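Local coordinates for protein argonaute (Marinitoga piezophila, PDB 5I4A), which uses short guide RNAs with a 5'-hydroxyl end to bind complementary target DNA or RNA and cleave it with the help of divalent metal ions, at residues Cys462-Asp467 and His624-Val629; Leu604-Ala609 and Lys618-Leu623. All blocks are in the same frame, centred on the assembly; numbering follows the deposited sequence.

Contact 1. Residues Cys462-Asp467 and His624-Val629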
loop_
_atom_site.group_PDB
_atom_site.type_symbol
_atom_site.label_atom_id
_atom_site.label_comp_id
_atom_site.label_asym_id
_atom_site.label_seq_id
_atom_site.Cartn_x
_atom_site.Cartn_y
_atom_site.Cartn_z
ATOM N N CYS A 462 -10.725 -8.208 -6.363
ATOM C CA CYS A 462 -11.132 -7.010 -7.089
ATOM C C CYS A 462 -10.188 -6.807 -8.267
ATOM O O CYS A 462 -8.969 -6.933 -8.110
ATOM C CB CYS A 462 -11.128 -5.774 -6.182
ATOM S SG CYS A 462 -11.489 -4.227 -7.058
ATOM N N ILE A 463 -10.751 -6.513 -9.440
ATOM C CA ILE A 463 -9.970 -6.271 -10.646
ATOM C C ILE A 463 -10.388 -4.937 -11.253
ATOM O O ILE A 463 -11.522 -4.478 -11.080
ATOM C CB ILE A 463 -10.118 -7.414 -11.681
ATOM C CG1 ILE A 463 -11.402 -7.263 -12.500
ATOM C CG2 ILE A 463 -10.104 -8.771 -10.991
ATOM C CD1 ILE A 463 -11.162 -6.868 -13.948
ATOM N N ALA A 464 -9.458 -4.315 -11.977
ATOM C CA ALA A 464 -9.697 -3.028 -12.614
ATOM C C ALA A 464 -8.920 -2.971 -13.921
ATOM O O ALA A 464 -7.730 -3.298 -13.950
ATOM C CB ALA A 464 -9.278 -1.870 -11.701
ATOM N N ALA A 465 -9.591 -2.551 -14.992
ATOM C CA ALA A 465 -8.985 -2.441 -16.313
ATOM C C ALA A 465 -9.092 -1.008 -16.815
ATOM O O ALA A 465 -10.123 -0.351 -16.632
ATOM C CB ALA A 465 -9.652 -3.398 -17.307
ATOM N N VAL A 466 -8.018 -0.521 -17.443
ATOM C CA VAL A 466 -7.970 0.829 -17.996
ATOM C C VAL A 466 -7.287 0.787 -19.357
ATOM O O VAL A 466 -6.609 -0.181 -19.710
ATOM C CB VAL A 466 -7.229 1.833 -17.079
ATOM C CG1 VAL A 466 -7.750 1.769 -15.645
ATOM C CG2 VAL A 466 -5.728 1.592 -17.125
ATOM N N ASP A 467 -7.462 1.865 -20.121
ATOM C CA ASP A 467 -6.819 1.998 -21.418
ATOM C C ASP A 467 -5.606 2.922 -21.306
ATOM O O ASP A 467 -5.222 3.358 -20.215
ATOM C CB ASP A 467 -7.827 2.475 -22.477
ATOM C CG ASP A 467 -8.347 3.893 -22.237
ATOM O OD1 ASP A 467 -7.724 4.683 -21.498
ATOM O OD2 ASP A 467 -9.398 4.230 -22.825
ATOM N N HIS A 624 -3.891 0.834 -8.409
ATOM C CA HIS A 624 -4.406 1.833 -7.478
ATOM C C HIS A 624 -5.916 1.708 -7.324
ATOM O O HIS A 624 -6.444 1.759 -6.206
ATOM C CB HIS A 624 -4.031 3.232 -7.957
ATOM C CG HIS A 624 -4.602 4.330 -7.117
ATOM N ND1 HIS A 624 -3.969 4.814 -5.992
ATOM C CD2 HIS A 624 -5.756 5.029 -7.229
ATOM C CE1 HIS A 624 -4.704 5.768 -5.451
ATOM N NE2 HIS A 624 -5.794 5.918 -6.183
ATOM N N ILE A 625 -6.625 1.532 -8.437
ATOM C CA ILE A 625 -8.074 1.368 -8.384
ATOM C C ILE A 625 -8.439 0.081 -7.654
ATOM O O ILE A 625 -9.304 0.072 -6.770
ATOM C CB ILE A 625 -8.664 1.391 -9.805
ATOM C CG1 ILE A 625 -8.335 2.712 -10.506
ATOM C CG2 ILE A 625 -10.159 1.164 -9.755
ATOM C CD1 ILE A 625 -8.374 2.622 -12.019
ATOM N N ALA A 626 -7.780 -1.024 -8.014
ATOM C CA ALA A 626 -8.117 -2.317 -7.428
ATOM C C ALA A 626 -7.921 -2.311 -5.917
ATOM O O ALA A 626 -8.767 -2.822 -5.173
ATOM C CB ALA A 626 -7.283 -3.422 -8.075
ATOM N N ASN A 627 -6.811 -1.739 -5.443
ATOM C CA ASN A 627 -6.609 -1.622 -4.002
ATOM C C ASN A 627 -7.697 -0.768 -3.361
ATOM O O ASN A 627 -8.248 -1.133 -2.315
ATOM C CB ASN A 627 -5.229 -1.035 -3.699
ATOM C CG ASN A 627 -4.097 -2.015 -3.962
ATOM O OD1 ASN A 627 -4.326 -3.201 -4.206
ATOM N ND2 ASN A 627 -2.866 -1.525 -3.897
ATOM N N LYS A 628 -8.024 0.371 -3.980
ATOM C CA LYS A 628 -8.983 1.295 -3.383
ATOM C C LYS A 628 -10.388 0.706 -3.347
ATOM O O LYS A 628 -11.085 0.811 -2.331
ATOM C CB LYS A 628 -8.981 2.623 -4.143
ATOM C CG LYS A 628 -7.978 3.639 -3.625
ATOM C CD LYS A 628 -8.292 4.025 -2.191
ATOM C CE LYS A 628 -7.341 5.090 -1.672
ATOM N NZ LYS A 628 -7.709 6.453 -2.144
ATOM N N VAL A 629 -10.826 0.084 -4.445
ATOM C CA VAL A 629 -12.180 -0.463 -4.491
ATOM C C VAL A 629 -12.319 -1.647 -3.541
ATOM O O VAL A 629 -13.371 -1.840 -2.919
ATOM C CB VAL A 629 -12.557 -0.838 -5.936
ATOM C CG1 VAL A 629 -13.896 -1.558 -5.972
ATOM C CG2 VAL A 629 -12.610 0.412 -6.802
#
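Strand 462-466 and helix 624-629 run roughly antiparallel, 146° between their directions, with axes 7.0 Å apart at closest approach. Cys462, Ala464 and Val466 direct their CB atoms at the helix, while Ile463 and Ala465 turn to the other side. At one end SG of Cys462, anti to its backbone N (chi1 175°), lies 3.7 Å from CB of Val629 and 3.6 Å from O of Ala626. CB of Ala626 is 3.9 Å from O of Cys462, this methyl resting against the strand backbone. In the middle CB of Ala464 sits 3.7 Å from CG2 of Ile625; a side chain this small is consistent with the close approach of helix and strand. The pair belongs to the RNase H fold of the PIWI domain, in which helix 621-631 packs on one face of the central mixed sheet and helix 485-507 on the other. At the far end CD1 of Ile625 reaches CG1 of Val466 at 3.8 Å, the two side chains crossing obliquely. Asn627, turned from this strand, is an inferred active-site residue and Mn(2+) ligand; the Ala626 side chain comes within about 4 Å of that of Asp449, likewise inferred to be catalytic.

Contact 2. Residues Leu604-Ala609 and Lys618-Leu623. With nucleotides of chain B.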
loop_
_atom_site.group_PDB
_atom_site.type_symbol
_atom_site.label_atom_id
_atom_site.label_comp_id
_atom_site.label_asym_id
_atom_site.label_seq_id
_atom_site.Cartn_x
_atom_site.Cartn_y
_atom_site.Cartn_z
ATOM N N LEU A 604 4.634 4.605 -16.322
ATOM C CA LEU A 604 3.752 5.623 -16.885
ATOM C C LEU A 604 2.321 5.445 -16.400
ATOM O O LEU A 604 1.584 6.428 -16.274
ATOM C CB LEU A 604 3.801 5.583 -18.414
ATOM C CG LEU A 604 5.111 5.979 -19.102
ATOM C CD1 LEU A 604 5.113 5.522 -20.547
ATOM C CD2 LEU A 604 5.342 7.483 -19.020
ATOM N N LEU A 605 1.917 4.206 -16.107
ATOM C CA LEU A 605 0.576 3.969 -15.582
ATOM C C LEU A 605 0.346 4.672 -14.250
ATOM O O LEU A 605 -0.805 4.946 -13.888
ATOM C CB LEU A 605 0.323 2.470 -15.428
ATOM C CG LEU A 605 -0.007 1.716 -16.719
ATOM C CD1 LEU A 605 -0.200 0.239 -16.429
ATOM C CD2 LEU A 605 -1.247 2.314 -17.366
ATOM N N THR A 606 1.411 4.961 -13.499
ATOM C CA THR A 606 1.250 5.713 -12.259
ATOM C C THR A 606 0.881 7.172 -12.502
ATOM O O THR A 606 0.562 7.882 -11.542
ATOM C CB THR A 606 2.530 5.647 -11.418
ATOM O OG1 THR A 606 3.506 6.550 -11.954
ATOM C CG2 THR A 606 3.102 4.231 -11.416
ATOM N N ARG A 607 0.913 7.633 -13.753
ATOM C CA ARG A 607 0.635 9.024 -14.076
ATOM C C ARG A 607 -0.476 9.213 -15.098
ATOM O O ARG A 607 -0.765 10.359 -15.457
ATOM C CB ARG A 607 1.901 9.715 -14.606
ATOM C CG ARG A 607 3.089 9.677 -13.662
ATOM C CD ARG A 607 2.898 10.604 -12.467
ATOM N NE ARG A 607 4.157 10.811 -11.762
ATOM C CZ ARG A 607 5.042 11.750 -12.083
ATOM N NH1 ARG A 607 4.797 12.576 -13.092
ATOM N NH2 ARG A 607 6.171 11.863 -11.395
ATOM N N VAL A 608 -1.100 8.137 -15.589
ATOM C CA VAL A 608 -2.162 8.287 -16.580
ATOM C C VAL A 608 -3.407 8.937 -16.002
ATOM O O VAL A 608 -4.333 9.261 -16.753
ATOM C CB VAL A 608 -2.538 6.930 -17.211
ATOM C CG1 VAL A 608 -1.348 6.342 -17.941
ATOM C CG2 VAL A 608 -3.053 5.975 -16.151
ATOM N N ALA A 609 -3.451 9.132 -14.687
ATOM C CA ALA A 609 -4.512 9.895 -14.051
ATOM C C ALA A 609 -3.943 10.560 -12.808
ATOM O O ALA A 609 -2.935 10.118 -12.249
ATOM C CB ALA A 609 -5.714 9.014 -13.690
ATOM N N LYS A 618 1.250 6.492 -6.626
ATOM C CA LYS A 618 2.459 5.705 -6.413
ATOM C C LYS A 618 2.437 4.371 -7.142
ATOM O O LYS A 618 3.491 3.900 -7.584
ATOM C CB LYS A 618 2.669 5.459 -4.915
ATOM C CG LYS A 618 3.032 6.716 -4.143
ATOM C CD LYS A 618 2.574 6.646 -2.700
ATOM C CE LYS A 618 2.860 7.960 -1.989
ATOM N NZ LYS A 618 1.989 8.162 -0.797
ATOM N N LEU A 619 1.271 3.768 -7.292
ATOM C CA LEU A 619 1.088 2.500 -7.972
ATOM C C LEU A 619 0.481 2.722 -9.351
ATOM O O LEU A 619 -0.139 3.760 -9.606
ATOM C CB LEU A 619 0.174 1.583 -7.149
ATOM C CG LEU A 619 0.718 1.236 -5.761
ATOM C CD1 LEU A 619 -0.328 0.519 -4.920
ATOM C CD2 LEU A 619 1.976 0.396 -5.891
ATOM N N PRO A 620 0.649 1.773 -10.275
ATOM C CA PRO A 620 -0.028 1.889 -11.570
ATOM C C PRO A 620 -1.527 2.021 -11.363
ATOM O O PRO A 620 -2.105 1.377 -10.486
ATOM C CB PRO A 620 0.338 0.584 -12.289
ATOM C CG PRO A 620 0.799 -0.343 -11.210
ATOM C CD PRO A 620 1.436 0.531 -10.179
ATOM N N TYR A 621 -2.142 2.887 -12.166
ATOM C CA TYR A 621 -3.543 3.252 -11.961
ATOM C C TYR A 621 -4.482 2.055 -11.843
ATOM O O TYR A 621 -5.311 2.053 -10.918
ATOM C CB TYR A 621 -3.978 4.203 -13.087
ATOM C CG TYR A 621 -5.278 4.937 -12.836
ATOM C CD1 TYR A 621 -5.566 5.486 -11.591
ATOM C CD2 TYR A 621 -6.208 5.099 -13.853
ATOM C CE1 TYR A 621 -6.753 6.162 -11.367
ATOM C CE2 TYR A 621 -7.390 5.773 -13.641
ATOM C CZ TYR A 621 -7.661 6.304 -12.398
ATOM O OH TYR A 621 -8.844 6.974 -12.195
ATOM N N PRO A 622 -4.410 1.019 -12.693
ATOM C CA PRO A 622 -5.289 -0.144 -12.469
ATOM C C PRO A 622 -5.108 -0.786 -11.103
ATOM O O PRO A 622 -6.097 -1.191 -10.480
ATOM C CB PRO A 622 -4.905 -1.098 -13.610
ATOM C CG PRO A 622 -3.578 -0.627 -14.096
ATOM C CD PRO A 622 -3.601 0.855 -13.914
ATOM N N LEU A 623 -3.869 -0.889 -10.615
ATOM C CA LEU A 623 -3.644 -1.431 -9.277
ATOM C C LEU A 623 -4.117 -0.466 -8.204
ATOM O O LEU A 623 -4.664 -0.889 -7.177
ATOM C CB LEU A 623 -2.165 -1.754 -9.077
ATOM C CG LEU A 623 -1.681 -3.141 -9.488
ATOM C CD1 LEU A 623 -0.301 -3.368 -8.916
ATOM C CD2 LEU A 623 -2.646 -4.209 -9.008
ATOM P P C B 5 -1.053 8.775 0.897
ATOM O OP1 C B 5 0.018 7.853 0.444
ATOM O OP2 C B 5 -2.471 8.414 0.653
ATOM O "O5'" C B 5 -0.870 9.018 2.464
ATOM C "C5'" C B 5 0.349 9.524 2.995
ATOM C "C4'" C B 5 0.153 10.080 4.385
ATOM O "O4'" C B 5 -0.917 11.052 4.373
ATOM C "C3'" C B 5 -0.252 9.068 5.445
ATOM O "O3'" C B 5 0.884 8.447 6.019
ATOM C "C2'" C B 5 -1.045 9.896 6.457
ATOM O "O2'" C B 5 -0.182 10.468 7.428
ATOM C "C1'" C B 5 -1.624 11.020 5.590
ATOM N N1 C B 5 -3.071 10.882 5.299
ATOM C C2 C B 5 -4.005 11.252 6.273
ATOM O O2 C B 5 -3.602 11.658 7.374
ATOM N N3 C B 5 -5.328 11.149 5.999
ATOM C C4 C B 5 -5.733 10.710 4.805
ATOM N N4 C B 5 -7.048 10.626 4.584
ATOM C C5 C B 5 -4.805 10.339 3.791
ATOM C C6 C B 5 -3.500 10.446 4.075
#
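The turn that leads into the last helix of the PIWI domain, 621-631, with Pro620 at its N-cap position, packs here against the C-terminal end of helix 595-605 and the residues that follow it. One backbone bond ties the two: N of Tyr621 donates to O of Leu605 at 3.0 Å, with an N-H...O angle of 151° and the donor well above the carbonyl plane. Beside it CA of Thr606 makes a CA-H...O contact with O of Leu619 at 3.6 Å, and the Thr606 methyl CG2 lies 3.7 Å from N of Pro620, whereas its OG1 is hydrogen-bonded to O of Tyr603. CB of Leu605 meets CB of Pro620 at 3.7 Å, the side chains crossing at about a right angle, and Leu517 of strand 513-519 packs against both, setting this seam on the central sheet of the RNase H fold. Tyr621, with CG anti to its backbone N (chi1 -166°), places one face of its ring against Ala609, whose CB stands over the ring centre, 3.6 Å from the centroid and 14° off the normal, a CH-pi contact; CG2 of Val608 comes within 3.7 Å of Tyr621 CB. An alanine here would remove the ring over which the Ala609 methyl is centred, and would probably loosen the packing of Ala609 on the start of the helix, though the backbone bond to Leu605 would remain. Lys618, its chain extended beyond CG, reaches toward the guide-strand phosphate of C5 of chain B, while Leu619 packs against the side chain of Asn627.

Contacts 1 and 2 have centres 10 Å apart, both in the PIWI domain, and share helix 621-631: contact 2 holds its first turn and the lead-in, contact 1 the turns that follow. Along the chain 462-467 comes first, then 604-609, 618-623 and 624-629, so the short-range contact 2 falls within the long span bridged by contact 1. They also touch directly, CB of Ala464 lying 3.5 Å from O of Pro622. The helix is thus packed at its start and along its sheet-facing side, which probably helps hold Asn627 beside Asp449, with which it is inferred to bind one of two Mn(2+) ions; Asp519 is assigned to the other by similarity.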